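Local atomic coordinates of GH127 beta-L-arabinofuranoside (Geobacillus stearothermophilus, PDB entry 4QK0), a protein that probably hydrolyses terminal beta-L-arabinofuranosyl residues from arabinose-containing glycans, as a beta-L-arabinofuranosidase of glycoside hydrolase family 127. Residues H146-A151 against L199-V204; Y170-G175 against T205-Y210. All coordinates share one frame; numbering follows the deposited sequence.

Overall arrangement
Both contacts lie in the helical GH127 catalytic domain, on the same side of the chain's centre, with their own centres about 10 Å apart. Contact 1 joins helix 140-158 to helix 194-205; contact 2 joins helix 162-177 to the turn and start of helix 208-220. Along the chain the segments alternate: 146-151, 170-175, 199-204, then 205-210, which follows 199-204 directly. Helices 140-158 and 162-177, successive in the chain, thus meet the successive helices 194-205 and 208-220. L201 ties the contacts together: besides its place in contact 1, its CD2 lies 3.5 Å from CD2 of Y210 and 3.6 Å from CB of A171. It thus links the four helices in one local apolar cluster.

Contact 1: H146-A151 against L199-V204; sequences HLIEAA and LKLYEV
E149 and K200 form a salt bridge between two packed helices, 140-158 and 194-205, of the helical catalytic domain, the (alpha/alpha)6-barrel region of the GH127 fold. The ammonium NZ of K200 stands 2.8 Å from OE2 of E149 and donates to the anti lone pair of OE2, the one facing away from OE1. The glutamate chain is extended beyond CG, whereas the lysine chain bends at chi2, chi3 and chi4 to bring its nitrogen there. A second grip comes from a water: it accepts from K200 NZ at 2.7 Å and donates to the backbone O of E149, also at 2.7 Å. Thus NZ is held by a side-chain oxygen and a water bound to the same glutamate, and it has a long, weak ion pair with E84 as well. The other oxygen, OE1, is hydrogen-bonded outside the two segments; it has a long, weak ion pair with R419 and lies close to the like-charged E193. With an alanine in place of E149, the ammonium of K200 would probably lose its close countercharge and the lysine chain be freer to turn, with the water and the distant, weak E84 pair as its remaining partners.

Beside this polar bridge the helices meet through aliphatic carbon. The CA atoms of I148 and L201 are 6.8 Å apart, and their side chains cross at about a right angle. With I148 CG2 anti to the backbone N, that methyl reaches across and touches CB of L201 at 3.9 Å.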
loop_
_atom_site.group_PDB
_atom_site.type_symbol
_atom_site.label_atom_id
_atom_site.label_comp_id
_atom_site.label_asym_id
_atom_site.label_seq_id
_atom_site.Cartn_x
_atom_site.Cartn_y
_atom_site.Cartn_z
ATOM N N HIS A 146 -19.700 17.374 -21.053
ATOM C CA HIS A 146 -20.441 16.139 -21.152
ATOM C C HIS A 146 -21.775 16.333 -21.822
ATOM O O HIS A 146 -22.212 15.481 -22.571
ATOM C CB HIS A 146 -20.597 15.450 -19.789
ATOM C CG HIS A 146 -19.491 14.490 -19.518
ATOM N ND1 HIS A 146 -18.532 14.715 -18.550
ATOM C CD2 HIS A 146 -19.080 13.396 -20.204
ATOM C CE1 HIS A 146 -17.612 13.771 -18.624
ATOM N NE2 HIS A 146 -17.933 12.952 -19.594
ATOM N N LEU A 147 -22.423 17.429 -21.515
ATOM C CA LEU A 147 -23.712 17.777 -22.157
ATOM C C LEU A 147 -23.573 18.017 -23.698
ATOM O O LEU A 147 -24.370 17.555 -24.479
ATOM C CB LEU A 147 -24.240 19.038 -21.501
ATOM C CG LEU A 147 -25.342 19.138 -20.456
ATOM C CD1 LEU A 147 -26.099 17.868 -20.149
ATOM C CD2 LEU A 147 -24.919 19.917 -19.226
ATOM N N ILE A 148 -22.515 18.747 -24.086
ATOM C CA ILE A 148 -22.138 18.886 -25.510
ATOM C C ILE A 148 -21.983 17.530 -26.176
ATOM O O ILE A 148 -22.605 17.263 -27.213
ATOM C CB ILE A 148 -20.866 19.679 -25.642
ATOM C CG1 ILE A 148 -21.138 21.157 -25.303
ATOM C CG2 ILE A 148 -20.305 19.539 -27.033
ATOM C CD1 ILE A 148 -19.910 22.021 -25.095
ATOM N N GLU A 149 -21.225 16.624 -25.558
ATOM C CA GLU A 149 -21.052 15.308 -26.188
ATOM C C GLU A 149 -22.380 14.661 -26.363
ATOM O O GLU A 149 -22.590 13.972 -27.358
ATOM C CB GLU A 149 -20.153 14.371 -25.384
ATOM C CG GLU A 149 -18.694 14.743 -25.308
ATOM C CD GLU A 149 -17.840 13.584 -24.735
ATOM O OE1 GLU A 149 -17.481 13.604 -23.531
ATOM O OE2 GLU A 149 -17.506 12.667 -25.518
ATOM N N ALA A 150 -23.269 14.806 -25.379
ATOM C CA ALA A 150 -24.539 14.077 -25.474
ATOM C C ALA A 150 -25.376 14.665 -26.634
ATOM O O ALA A 150 -26.013 13.935 -27.365
ATOM C CB ALA A 150 -25.327 14.215 -24.178
ATOM N N ALA A 151 -25.388 15.988 -26.722
ATOM C CA ALA A 151 -26.129 16.702 -27.761
ATOM C C ALA A 151 -25.625 16.374 -29.171
ATOM O O ALA A 151 -26.414 16.100 -30.077
ATOM C CB ALA A 151 -26.097 18.204 -27.510
ATOM N N LEU A 199 -14.221 19.771 -29.688
ATOM C CA LEU A 199 -13.850 19.208 -30.995
ATOM C C LEU A 199 -15.016 18.513 -31.637
ATOM O O LEU A 199 -15.189 18.565 -32.834
ATOM C CB LEU A 199 -12.695 18.199 -30.913
ATOM C CG LEU A 199 -11.380 18.670 -30.339
ATOM C CD1 LEU A 199 -10.299 17.589 -30.466
ATOM C CD2 LEU A 199 -10.930 19.916 -31.083
ATOM N N LYS A 200 -15.778 17.765 -30.858
ATOM C CA LYS A 200 -16.894 17.047 -31.439
ATOM C C LYS A 200 -17.932 18.035 -31.928
ATOM O O LYS A 200 -18.587 17.822 -32.941
ATOM C CB LYS A 200 -17.458 16.048 -30.412
ATOM C CG LYS A 200 -16.854 14.625 -30.516
ATOM C CD LYS A 200 -16.587 13.926 -29.180
ATOM C CE LYS A 200 -16.963 12.432 -29.139
ATOM N NZ LYS A 200 -18.122 12.130 -28.199
ATOM N N LEU A 201 -18.141 19.090 -31.170
ATOM C CA LEU A 201 -19.131 20.057 -31.511
ATOM C C LEU A 201 -18.704 20.768 -32.836
ATOM O O LEU A 201 -19.544 21.074 -33.695
ATOM C CB LEU A 201 -19.257 21.101 -30.417
ATOM C CG LEU A 201 -20.375 22.127 -30.573
ATOM C CD1 LEU A 201 -21.739 21.477 -30.618
ATOM C CD2 LEU A 201 -20.316 23.143 -29.441
ATOM N N TYR A 202 -17.404 21.035 -32.964
ATOM C CA TYR A 202 -16.845 21.560 -34.192
ATOM C C TYR A 202 -17.095 20.625 -35.383
ATOM O O TYR A 202 -17.508 21.084 -36.426
ATOM C CB TYR A 202 -15.366 21.841 -34.038
ATOM C CG TYR A 202 -14.702 22.093 -35.354
ATOM C CD1 TYR A 202 -14.915 23.302 -36.055
ATOM C CD2 TYR A 202 -13.891 21.139 -35.925
ATOM C CE1 TYR A 202 -14.314 23.540 -37.286
ATOM C CE2 TYR A 202 -13.294 21.358 -37.167
ATOM C CZ TYR A 202 -13.511 22.549 -37.844
ATOM O OH TYR A 202 -12.901 22.733 -39.057
ATOM N N GLU A 203 -16.902 19.330 -35.189
ATOM C CA GLU A 203 -17.033 18.372 -36.273
ATOM C C GLU A 203 -18.432 18.341 -36.772
ATOM O O GLU A 203 -18.666 18.092 -37.925
ATOM C CB GLU A 203 -16.688 16.965 -35.841
ATOM C CG GLU A 203 -15.208 16.696 -35.722
ATOM C CD GLU A 203 -14.838 15.527 -34.785
ATOM O OE1 GLU A 203 -15.698 14.853 -34.153
ATOM O OE2 GLU A 203 -13.628 15.291 -34.684
ATOM N N VAL A 204 -19.401 18.590 -35.909
ATOM C CA VAL A 204 -20.771 18.467 -36.347
ATOM C C VAL A 204 -21.317 19.789 -36.814
ATOM O O VAL A 204 -22.290 19.792 -37.512
ATOM C CB VAL A 204 -21.657 17.791 -35.250
ATOM C CG1 VAL A 204 -22.211 18.790 -34.268
ATOM C CG2 VAL A 204 -22.767 17.009 -35.883
HETATM O O HOH W 1 -20.578 13.040 -28.877
#

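Contact 2: Y170-G175 against T205-Y210; sequences YADYIG and TGNENY
The Y210 side chain meets A171 with its ring and D172 with its hydroxyl, a helix-to-helix contact of the (alpha/alpha)6-barrel that joins the N-capped start of helix 208-220 to helix 162-177 in the GH127 catalytic domain. The tight part is the buried pair of A171 and Y210: CB of A171 points at the other segment and approaches the ring obliquely, 3.6 Å from CE1, in an apolar patch that L201 extends. The tyrosine's chi1 of -61° sets CG anti to the carbonyl carbon, and from there the ring extends to the neighbouring helix.

At the ring's outer end the packing gives way to polar groups. Y210 OH donates to OD1 of D172 over 2.5 Å, a short bond. Carboxylate and ring planes are only 15° apart, but the hydroxyl meets OD1 on the syn side and 34° out of the carboxylate plane. OD1 itself lies at the ring's edge, near the ring plane. The same oxygen accepts from a water at 2.8 Å, which in turn accepts from ND2 of the exposed N209 at 3.2 Å. On this looser, more solvent-accessible side, therefore, a water spans the gap between D172 and N209.

Two side chains help shape the turn. T205 OG1 accepts from N207 N in an ST turn, and G206, with positive phi, follows the end of the preceding helix. N207 is the N-cap of the next helix: its CG sits 4.0 Å above one face of the Y210 ring, offset toward the rim, while its OD1 accepts from the backbone N of N209 at 2.9 Å.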
loop_
_atom_site.group_PDB
_atom_site.type_symbol
_atom_site.label_atom_id
_atom_site.label_comp_id
_atom_site.label_asym_id
_atom_site.label_seq_id
_atom_site.Cartn_x
_atom_site.Cartn_y
_atom_site.Cartn_z
ATOM N N TYR A 170 -24.745 27.516 -25.000
ATOM C CA TYR A 170 -23.850 27.458 -23.835
ATOM C C TYR A 170 -22.394 27.546 -24.330
ATOM O O TYR A 170 -21.615 28.358 -23.830
ATOM C CB TYR A 170 -24.128 26.177 -23.035
ATOM C CG TYR A 170 -23.518 26.086 -21.659
ATOM C CD1 TYR A 170 -22.797 27.108 -21.108
ATOM C CD2 TYR A 170 -23.724 24.954 -20.885
ATOM C CE1 TYR A 170 -22.253 27.015 -19.846
ATOM C CE2 TYR A 170 -23.211 24.836 -19.588
ATOM C CZ TYR A 170 -22.471 25.859 -19.076
ATOM O OH TYR A 170 -21.951 25.778 -17.813
ATOM N N ALA A 171 -22.039 26.767 -25.348
ATOM C CA ALA A 171 -20.645 26.811 -25.882
ATOM C C ALA A 171 -20.241 28.242 -26.321
ATOM O O ALA A 171 -19.142 28.734 -26.030
ATOM C CB ALA A 171 -20.511 25.845 -27.042
ATOM N N ASP A 172 -21.169 28.941 -26.968
ATOM C CA ASP A 172 -20.914 30.349 -27.351
ATOM C C ASP A 172 -20.721 31.205 -26.129
ATOM O O ASP A 172 -19.793 32.036 -26.096
ATOM C CB ASP A 172 -22.075 30.944 -28.199
ATOM C CG ASP A 172 -22.286 30.207 -29.522
ATOM O OD1 ASP A 172 -21.355 29.541 -30.029
ATOM O OD2 ASP A 172 -23.434 30.259 -30.020
ATOM N N TYR A 173 -21.590 31.042 -25.126
ATOM C CA TYR A 173 -21.437 31.828 -23.892
ATOM C C TYR A 173 -20.072 31.546 -23.275
ATOM O O TYR A 173 -19.314 32.483 -22.906
ATOM C CB TYR A 173 -22.572 31.534 -22.905
ATOM C CG TYR A 173 -22.362 32.183 -21.567
ATOM C CD1 TYR A 173 -22.147 33.538 -21.452
ATOM C CD2 TYR A 173 -22.303 31.398 -20.389
ATOM C CE1 TYR A 173 -21.884 34.112 -20.215
ATOM C CE2 TYR A 173 -22.035 31.958 -19.145
ATOM C CZ TYR A 173 -21.812 33.279 -19.050
ATOM O OH TYR A 173 -21.563 33.820 -17.804
ATOM N N ILE A 174 -19.704 30.264 -23.203
ATOM C CA ILE A 174 -18.401 29.902 -22.618
ATOM C C ILE A 174 -17.237 30.623 -23.356
ATOM O O ILE A 174 -16.283 31.080 -22.764
ATOM C CB ILE A 174 -18.216 28.377 -22.663
ATOM C CG1 ILE A 174 -19.138 27.718 -21.619
ATOM C CG2 ILE A 174 -16.740 27.981 -22.450
ATOM C CD1 ILE A 174 -19.254 26.240 -21.821
ATOM N N GLY A 175 -17.375 30.702 -24.668
ATOM C CA GLY A 175 -16.428 31.417 -25.542
ATOM C C GLY A 175 -16.307 32.889 -25.242
ATOM O O GLY A 175 -15.251 33.445 -25.387
ATOM N N THR A 205 -20.750 20.906 -36.398
ATOM C CA THR A 205 -21.281 22.201 -36.781
ATOM C C THR A 205 -20.451 22.962 -37.817
ATOM O O THR A 205 -20.945 23.893 -38.408
ATOM C CB THR A 205 -21.370 23.173 -35.582
ATOM O OG1 THR A 205 -20.076 23.396 -35.043
ATOM C CG2 THR A 205 -22.306 22.679 -34.513
ATOM N N GLY A 206 -19.159 22.663 -37.927
ATOM C CA GLY A 206 -18.260 23.434 -38.759
ATOM C C GLY A 206 -17.918 24.797 -38.201
ATOM O O GLY A 206 -17.162 25.555 -38.807
ATOM N N ASN A 207 -18.446 25.129 -37.028
ATOM C CA ASN A 207 -18.127 26.405 -36.388
ATOM C C ASN A 207 -16.723 26.437 -35.782
ATOM O O ASN A 207 -16.465 25.908 -34.693
ATOM C CB ASN A 207 -19.182 26.746 -35.341
ATOM C CG ASN A 207 -19.014 28.140 -34.776
ATOM O OD1 ASN A 207 -17.958 28.745 -34.855
ATOM N ND2 ASN A 207 -20.059 28.638 -34.175
ATOM N N GLU A 208 -15.831 27.141 -36.458
ATOM C CA GLU A 208 -14.425 27.269 -36.057
ATOM C C GLU A 208 -14.192 27.890 -34.695
ATOM O O GLU A 208 -13.112 27.718 -34.119
ATOM C CB GLU A 208 -13.648 28.137 -37.067
ATOM C CG GLU A 208 -13.690 27.640 -38.509
ATOM C CD GLU A 208 -12.503 26.777 -38.892
ATOM O OE1 GLU A 208 -11.440 26.913 -38.248
ATOM O OE2 GLU A 208 -12.631 25.971 -39.844
ATOM N N ASN A 209 -15.144 28.661 -34.179
ATOM C CA ASN A 209 -14.953 29.190 -32.819
ATOM C C ASN A 209 -14.711 28.072 -31.792
ATOM O O ASN A 209 -13.971 28.260 -30.846
ATOM C CB ASN A 209 -16.168 29.968 -32.368
ATOM C CG ASN A 209 -16.447 31.200 -33.227
ATOM O OD1 ASN A 209 -15.570 31.693 -33.939
ATOM N ND2 ASN A 209 -17.645 31.755 -33.073
ATOM N N TYR A 210 -15.352 26.921 -32.008
ATOM C CA TYR A 210 -15.339 25.821 -31.058
ATOM C C TYR A 210 -13.961 25.161 -31.084
ATOM O O TYR A 210 -13.361 24.844 -30.025
ATOM C CB TYR A 210 -16.477 24.818 -31.355
ATOM C CG TYR A 210 -17.870 25.441 -31.253
ATOM C CD1 TYR A 210 -18.126 26.489 -30.393
ATOM C CD2 TYR A 210 -18.923 24.978 -32.016
ATOM C CE1 TYR A 210 -19.395 27.053 -30.287
ATOM C CE2 TYR A 210 -20.188 25.556 -31.933
ATOM C CZ TYR A 210 -20.414 26.604 -31.078
ATOM O OH TYR A 210 -21.675 27.195 -30.969
HETATM O O HOH W 2 -18.988 31.000 -30.278
#